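Local structure of iron dependent repressor (Sulfolobus solfataricus, 2X4H) at residues S9-R13 / R14-Y18; Y111-P114 / E115-D119. The protein probably acts as a zinc-binding, metal-dependent DNA-binding transcriptional repressor of the DtxR/MntR family. One frame throughout, in Å; residues are numbered along the deposited sequence.

Contact 1: S9-R13 / R14-Y18; sequences SNLSR and REFSY. With ZN (zinc ion), chain K.
The Glu-15 carboxylate is the flat group that Ser-12 meets: the backbone N of Ser-12 donates to OE1 of Glu-15 at 2.8 Å. This bond is nearly straight and arrives on the anti side, 32° out of the carboxylate plane. CD1 of Leu-11 lies 3.6 Å from OE1 of Glu-15, an apolar neighbour to an atom that also takes a salt bridge from Lys-58. The Phe-16 ring is approached obliquely by CD2 of Leu-11, 4.4 Å from CD1 of Phe-16, while Leu-81 and Ile-82 of helix 72-94 also touch Phe-16. The Arg-13 guanidinium stands oblique to this ring as well, NH1 of Arg-13 being 4.4 Å from CD2 of Phe-16.

The reciprocal bond runs from Glu-15 N to OG of Ser-12 (3.1 Å, 169°). Side chain to backbone in both directions, three residues apart, defines a capping box, with Ser-12 as the N-cap of helix 13-27, the first helix of the DNA-binding domain. With chi1 at 81°, OG turns back over the first turn, where it accepts from Glu-15 N; Glu-50 of the second subunit is hydrogen-bonded to the same hydroxyl.

Stretched out past CG, the Glu-15 chain carries OE2 to 2.1 Å from the zinc ion. Glu-51 of the same chain and Glu-50 and His-54 of the second subunit complete the site, which therefore ties two subunits together. Regular helix bonding begins with Phe-16 N to Ser-12 O (2.9 Å) and Ser-17 N to Arg-13 O. The Arg-13 side chain leads away from the helix start to a salt bridge between NH2 and Asp-110.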
ATOM      1  N   SER C   9      -5.576  -9.813  10.959  1.00 78.70           N
ATOM      2  CA  SER C   9      -5.922  -8.363  11.070  1.00 80.13           C
ATOM      3  C   SER C   9      -5.082  -7.485  10.135  1.00 75.74           C
ATOM      4  O   SER C   9      -4.234  -6.711  10.602  1.00 73.65           O
ATOM      5  CB  SER C   9      -5.757  -7.876  12.507  1.00 81.19           C
ATOM      6  OG  SER C   9      -6.108  -6.518  12.626  1.00 83.28           O
ATOM      7  N   ASN C  10      -5.324  -7.608   8.825  1.00 75.51           N
ATOM      8  CA  ASN C  10      -4.742  -6.711   7.804  1.00 72.55           C
ATOM      9  C   ASN C  10      -3.278  -6.377   8.067  1.00 66.39           C
ATOM     10  O   ASN C  10      -2.897  -5.213   8.204  1.00 66.24           O
ATOM     11  CB  ASN C  10      -5.575  -5.432   7.692  1.00 77.20           C
ATOM     12  CG  ASN C  10      -5.347  -4.701   6.376  1.00 78.56           C
ATOM     13  OD1 ASN C  10      -5.539  -5.267   5.294  1.00 81.71           O
ATOM     14  ND2 ASN C  10      -4.951  -3.438   6.460  1.00 78.53           N
ATOM     15  N   LEU C  11      -2.472  -7.420   8.187  1.00 62.32           N
ATOM     16  CA  LEU C  11      -1.032  -7.304   8.375  1.00 57.74           C
ATOM     17  C   LEU C  11      -0.478  -8.587   7.823  1.00 56.02           C
ATOM     18  O   LEU C  11      -0.811  -9.661   8.309  1.00 57.59           O
ATOM     19  CB  LEU C  11      -0.629  -7.172   9.843  1.00 57.26           C
ATOM     20  CG  LEU C  11       0.894  -7.105  10.106  1.00 53.89           C
ATOM     21  CD1 LEU C  11       1.491  -5.755   9.669  1.00 51.77           C
ATOM     22  CD2 LEU C  11       1.247  -7.368  11.572  1.00 53.95           C
ATOM     23  N   SER C  12       0.359  -8.500   6.804  1.00 53.82           N
ATOM     24  CA  SER C  12       0.830  -9.720   6.188  1.00 53.28           C
ATOM     25  C   SER C  12       2.028 -10.232   6.974  1.00 51.57           C
ATOM     26  O   SER C  12       2.610  -9.551   7.823  1.00 50.11           O
ATOM     27  CB  SER C  12       1.182  -9.511   4.694  1.00 53.03           C
ATOM     28  OG  SER C  12       2.474  -8.943   4.551  1.00 49.86           O
ATOM     29  N   ARG C  13       2.385 -11.449   6.648  1.00 52.41           N
ATOM     30  CA  ARG C  13       3.535 -12.104   7.211  1.00 52.80           C
ATOM     31  C   ARG C  13       4.841 -11.390   6.829  1.00 51.18           C
ATOM     32  O   ARG C  13       5.737 -11.246   7.658  1.00 51.35           O
ATOM     33  CB  ARG C  13       3.498 -13.544   6.715  1.00 55.51           C
ATOM     34  CG  ARG C  13       4.711 -14.379   6.974  1.00 58.32           C
ATOM     35  CD  ARG C  13       4.760 -14.902   8.354  1.00 59.61           C
ATOM     36  NE  ARG C  13       3.552 -15.619   8.748  1.00 61.79           N
ATOM     37  CZ  ARG C  13       3.349 -16.000   9.998  1.00 61.77           C
ATOM     38  NH1 ARG C  13       4.264 -15.736  10.914  1.00 61.48           N
ATOM     39  NH2 ARG C  13       2.242 -16.609  10.334  1.00 65.17           N
ATOM     40  N   ARG C  14       4.944 -10.922   5.590  1.00 50.44           N
ATOM     41  CA  ARG C  14       6.122 -10.178   5.168  1.00 50.06           C
ATOM     42  C   ARG C  14       6.229  -8.842   5.891  1.00 47.60           C
ATOM     43  O   ARG C  14       7.318  -8.440   6.275  1.00 47.37           O
ATOM     44  CB  ARG C  14       6.087  -9.923   3.666  1.00 51.56           C
ATOM     45  CG  ARG C  14       6.343 -11.167   2.867  1.00 56.99           C
ATOM     46  CD  ARG C  14       5.710 -11.057   1.474  1.00 62.26           C
ATOM     47  NE  ARG C  14       6.002 -12.223   0.661  1.00 67.72           N
ATOM     48  CZ  ARG C  14       5.380 -13.397   0.778  1.00 72.31           C
ATOM     49  NH1 ARG C  14       4.407 -13.571   1.661  1.00 72.01           N
ATOM     50  NH2 ARG C  14       5.728 -14.409  -0.004  1.00 76.10           N
ATOM     51  N   GLU C  15       5.093  -8.171   6.066  1.00 46.10           N
ATOM     52  CA  GLU C  15       5.028  -6.939   6.842  1.00 45.14           C
ATOM     53  C   GLU C  15       5.469  -7.159   8.273  1.00 45.58           C
ATOM     54  O   GLU C  15       6.233  -6.358   8.841  1.00 46.27           O
ATOM     55  CB  GLU C  15       3.614  -6.360   6.808  1.00 46.41           C
ATOM     56  CG  GLU C  15       3.257  -5.621   5.505  1.00 45.20           C
ATOM     57  CD  GLU C  15       1.781  -5.295   5.381  1.00 48.17           C
ATOM     58  OE1 GLU C  15       0.974  -5.877   6.107  1.00 54.44           O
ATOM     59  OE2 GLU C  15       1.390  -4.454   4.545  1.00 54.33           O
ATOM     60  N   PHE C  16       5.008  -8.266   8.852  1.00 45.80           N
ATOM     61  CA  PHE C  16       5.452  -8.680  10.155  1.00 46.73           C
ATOM     62  C   PHE C  16       6.981  -8.693  10.282  1.00 46.77           C
ATOM     63  O   PHE C  16       7.520  -8.147  11.238  1.00 47.60           O
ATOM     64  CB  PHE C  16       4.891 -10.067  10.456  1.00 48.18           C
ATOM     65  CG  PHE C  16       5.133 -10.536  11.841  1.00 50.57           C
ATOM     66  CD1 PHE C  16       4.622  -9.839  12.920  1.00 52.05           C
ATOM     67  CD2 PHE C  16       5.811 -11.728  12.073  1.00 53.94           C
ATOM     68  CE1 PHE C  16       4.806 -10.300  14.208  1.00 54.92           C
ATOM     69  CE2 PHE C  16       5.998 -12.189  13.361  1.00 57.91           C
ATOM     70  CZ  PHE C  16       5.504 -11.467  14.428  1.00 57.57           C
ATOM     71  N   SER C  17       7.662  -9.337   9.336  1.00 46.75           N
ATOM     72  CA  SER C  17       9.138  -9.351   9.297  1.00 48.44           C
ATOM     73  C   SER C  17       9.760  -7.955   9.258  1.00 47.99           C
ATOM     74  O   SER C  17      10.749  -7.689   9.940  1.00 49.65           O
ATOM     75  CB  SER C  17       9.632 -10.155   8.093  1.00 49.23           C
ATOM     76  OG  SER C  17       9.489 -11.530   8.355  1.00 52.70           O
ATOM     77  N   TYR C  18       9.184  -7.073   8.438  1.00 56.38           N
ATOM     78  CA  TYR C  18       9.638  -5.686   8.382  1.00 54.99           C
ATOM     79  C   TYR C  18       9.557  -5.069   9.754  1.00 54.25           C
ATOM     80  O   TYR C  18      10.520  -4.486  10.224  1.00 54.21           O
ATOM     81  CB  TYR C  18       8.777  -4.850   7.428  1.00 54.24           C
ATOM     82  CG  TYR C  18       9.251  -4.794   6.005  1.00 54.57           C
ATOM     83  CD1 TYR C  18       9.151  -5.906   5.167  1.00 55.58           C
ATOM     84  CD2 TYR C  18       9.749  -3.607   5.467  1.00 55.00           C
ATOM     85  CE1 TYR C  18       9.578  -5.854   3.838  1.00 56.82           C
ATOM     86  CE2 TYR C  18      10.166  -3.542   4.144  1.00 56.95           C
ATOM     87  CZ  TYR C  18      10.076  -4.661   3.333  1.00 57.80           C
ATOM     88  OH  TYR C  18      10.496  -4.581   2.024  1.00 61.32           O
TER
HETATM   89 ZN    ZN K1141       2.699  -4.383   2.856  1.00 50.28          ZN

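Contact 2: Y111-P114 / E115-D119; sequences YLIP and EEIID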
ATOM      1  N   TYR C 111      -2.469 -14.932  10.069  1.00 46.61           N
ATOM      2  CA  TYR C 111      -2.489 -13.497   9.729  1.00 47.71           C
ATOM      3  C   TYR C 111      -3.802 -13.012   9.091  1.00 48.76           C
ATOM      4  O   TYR C 111      -4.019 -11.820   8.961  1.00 49.26           O
ATOM      5  CB  TYR C 111      -1.309 -13.152   8.789  1.00 50.04           C
ATOM      6  CG  TYR C 111      -1.412 -13.786   7.397  1.00 51.80           C
ATOM      7  CD1 TYR C 111      -1.841 -13.034   6.303  1.00 53.55           C
ATOM      8  CD2 TYR C 111      -1.097 -15.132   7.182  1.00 50.78           C
ATOM      9  CE1 TYR C 111      -1.962 -13.603   5.035  1.00 56.05           C
ATOM     10  CE2 TYR C 111      -1.223 -15.713   5.923  1.00 55.03           C
ATOM     11  CZ  TYR C 111      -1.647 -14.934   4.852  1.00 57.36           C
ATOM     12  OH  TYR C 111      -1.771 -15.479   3.602  1.00 62.94           O
ATOM     13  N   LEU C 112      -4.680 -13.934   8.693  1.00 49.27           N
ATOM     14  CA  LEU C 112      -5.978 -13.565   8.105  1.00 50.51           C
ATOM     15  C   LEU C 112      -7.119 -13.540   9.134  1.00 49.45           C
ATOM     16  O   LEU C 112      -8.193 -13.038   8.835  1.00 50.67           O
ATOM     17  CB  LEU C 112      -6.317 -14.516   6.938  1.00 51.37           C
ATOM     18  CG  LEU C 112      -5.382 -14.250   5.746  1.00 54.36           C
ATOM     19  CD1 LEU C 112      -5.173 -15.478   4.881  1.00 56.23           C
ATOM     20  CD2 LEU C 112      -5.848 -13.042   4.890  1.00 52.27           C
ATOM     21  N   ILE C 113      -6.900 -14.076  10.335  1.00 48.04           N
ATOM     22  CA  ILE C 113      -7.992 -14.195  11.303  1.00 48.16           C
ATOM     23  C   ILE C 113      -8.244 -12.837  11.963  1.00 48.36           C
ATOM     24  O   ILE C 113      -7.309 -12.230  12.455  1.00 47.83           O
ATOM     25  CB  ILE C 113      -7.708 -15.257  12.412  1.00 47.30           C
ATOM     26  CG1 ILE C 113      -7.399 -16.640  11.813  1.00 49.06           C
ATOM     27  CG2 ILE C 113      -8.900 -15.408  13.328  1.00 46.67           C
ATOM     28  CD1 ILE C 113      -8.470 -17.169  10.924  1.00 52.28           C
ATOM     29  N   PRO C 114      -9.501 -12.353  11.952  1.00 50.00           N
ATOM     30  CA  PRO C 114      -9.909 -11.137  12.674  1.00 51.26           C
ATOM     31  C   PRO C 114      -9.741 -11.195  14.205  1.00 50.42           C
ATOM     32  O   PRO C 114      -9.842 -12.272  14.825  1.00 48.32           O
ATOM     33  CB  PRO C 114     -11.391 -11.012  12.344  1.00 53.18           C
ATOM     34  CG  PRO C 114     -11.563 -11.745  11.053  1.00 54.28           C
ATOM     35  CD  PRO C 114     -10.583 -12.860  11.086  1.00 51.54           C
ATOM     36  N   GLU C 115      -9.512 -10.012  14.773  1.00 52.00           N
ATOM     37  CA  GLU C 115      -9.204  -9.791  16.181  1.00 52.23           C
ATOM     38  C   GLU C 115     -10.192 -10.452  17.107  1.00 51.49           C
ATOM     39  O   GLU C 115      -9.800 -11.094  18.104  1.00 50.24           O
ATOM     40  CB  GLU C 115      -9.172  -8.275  16.468  1.00 55.75           C
ATOM     41  CG  GLU C 115      -9.036  -7.884  17.970  1.00 59.66           C
ATOM     42  CD  GLU C 115      -9.063  -6.365  18.235  1.00 67.02           C
ATOM     43  OE1 GLU C 115      -8.944  -5.545  17.278  1.00 70.95           O
ATOM     44  OE2 GLU C 115      -9.197  -5.995  19.427  1.00 71.01           O
ATOM     45  N   GLU C 116     -11.473 -10.289  16.781  1.00 52.37           N
ATOM     46  CA  GLU C 116     -12.528 -10.838  17.597  1.00 52.42           C
ATOM     47  C   GLU C 116     -12.325 -12.349  17.796  1.00 49.37           C
ATOM     48  O   GLU C 116     -12.448 -12.830  18.918  1.00 49.11           O
ATOM     49  CB  GLU C 116     -13.917 -10.539  17.032  1.00 54.92           C
ATOM     50  CG  GLU C 116     -15.046 -10.899  18.014  1.00 57.43           C
ATOM     51  CD  GLU C 116     -16.441 -10.688  17.462  1.00 60.93           C
ATOM     52  OE1 GLU C 116     -16.573 -10.066  16.388  1.00 64.61           O
ATOM     53  OE2 GLU C 116     -17.406 -11.153  18.118  1.00 63.24           O
ATOM     54  N   ILE C 117     -11.990 -13.065  16.720  1.00 47.25           N
ATOM     55  CA  ILE C 117     -11.835 -14.516  16.766  1.00 44.65           C
ATOM     56  C   ILE C 117     -10.660 -14.918  17.641  1.00 42.79           C
ATOM     57  O   ILE C 117     -10.774 -15.806  18.512  1.00 40.85           O
ATOM     58  CB  ILE C 117     -11.656 -15.123  15.355  1.00 44.01           C
ATOM     59  CG1 ILE C 117     -12.953 -15.036  14.564  1.00 46.56           C
ATOM     60  CG2 ILE C 117     -11.244 -16.562  15.435  1.00 41.03           C
ATOM     61  CD1 ILE C 117     -12.805 -15.407  13.089  1.00 46.12           C
ATOM     62  N   ILE C 118      -9.522 -14.284  17.411  1.00 42.50           N
ATOM     63  CA  ILE C 118      -8.345 -14.588  18.229  1.00 41.94           C
ATOM     64  C   ILE C 118      -8.577 -14.302  19.725  1.00 42.31           C
ATOM     65  O   ILE C 118      -8.242 -15.125  20.546  1.00 41.97           O
ATOM     66  CB  ILE C 118      -7.108 -13.861  17.702  1.00 42.65           C
ATOM     67  CG1 ILE C 118      -6.726 -14.435  16.334  1.00 41.47           C
ATOM     68  CG2 ILE C 118      -5.937 -13.927  18.701  1.00 42.79           C
ATOM     69  CD1 ILE C 118      -6.471 -15.910  16.325  1.00 41.32           C
ATOM     70  N   ASP C 119      -9.168 -13.160  20.072  1.00 44.05           N
ATOM     71  CA  ASP C 119      -9.467 -12.857  21.469  1.00 44.79           C
ATOM     72  C   ASP C 119     -10.478 -13.826  22.038  1.00 44.37           C
ATOM     73  O   ASP C 119     -10.360 -14.224  23.206  1.00 43.37           O
ATOM     74  CB  ASP C 119      -9.973 -11.425  21.658  1.00 47.62           C
ATOM     75  CG  ASP C 119      -8.857 -10.370  21.453  1.00 52.36           C
ATOM     76  OD1 ASP C 119      -7.667 -10.775  21.388  1.00 54.76           O
ATOM     77  OD2 ASP C 119      -9.155  -9.144  21.347  1.00 58.04           O
TER
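Ile-113 and Ile-117 form the apolar centre, where CG2 of Ile-113 comes to 3.4 Å from CG2 of Ile-117 and is equally close to its CB, nearer than such carbons normally sit. One side chain lies squarely across the other. The chi1 of Ile-113, -56°, swings its CG2 methyl away from the backbone N and onto the first turn of the helix. CG1 of Ile-118 is 3.8 Å from the same CG2 of Ile-113.

Pro-114 runs alongside Ile-117, with CD of Pro-114 3.9 Å from CD1 of Ile-117. Replacing Ile-117 by an alanine would probably leave Pro-114 CD without its methyl neighbour, open a gap beside CG2 of Ile-113 and weaken the packing on Ile-97 of the third subunit.

Beyond this patch, Ile-118 packs on Tyr-80, Lys-83 and Ala-84 of helix 72-94, while Ile-113 and Pro-114 meet Phe-109 and Tyr-105 of the third subunit. The backbone takes over at Pro-114 O. Ile-118 N donates to Pro-114 O at 3.3 Å, with an N-H...O angle of 165° and the donor in the carbonyl plane; Ile-117 N makes a second, weak bond to Pro-114 O at 3.0 Å. At the polar edge, Glu-116 OE1 is hydrogen-bonded to Tyr-105 OH of the third subunit and OE2 pairs with Lys-120, whereas Asp-119 OD1 forms a salt bridge with Lys-83. The Glu-115 side chain leads away from Pro-114.

This is a helix start with proline at the N-cap, opening helix 115-124 of the metal-binding and dimerisation domain; Glu-115 and Asp-119, one turn apart, are zinc ligands seen in a structure of this protein, although this chain binds no zinc there in the present model.

Both contacts are helix starts, and their centres lie about 14 Å apart. Contact 1 comes first along the chain, opening helix 13-27 in the N-terminal DNA-binding part; contact 2 follows in the metal-binding and dimerisation part, where a loop after helix 99-107 leads into helix 115-124. They touch directly, Leu-11 O lying 3.6 Å from CB of Tyr-111, and both pack on helix 72-94, with Leu-81 reached from each by Phe-16 and Tyr-111. The two parts of the chain thus meet here. Each also faces a different copy of the protein: residues 9-18 meet the second subunit, residues 111-119 the third, consistent with an assembly built through both domains.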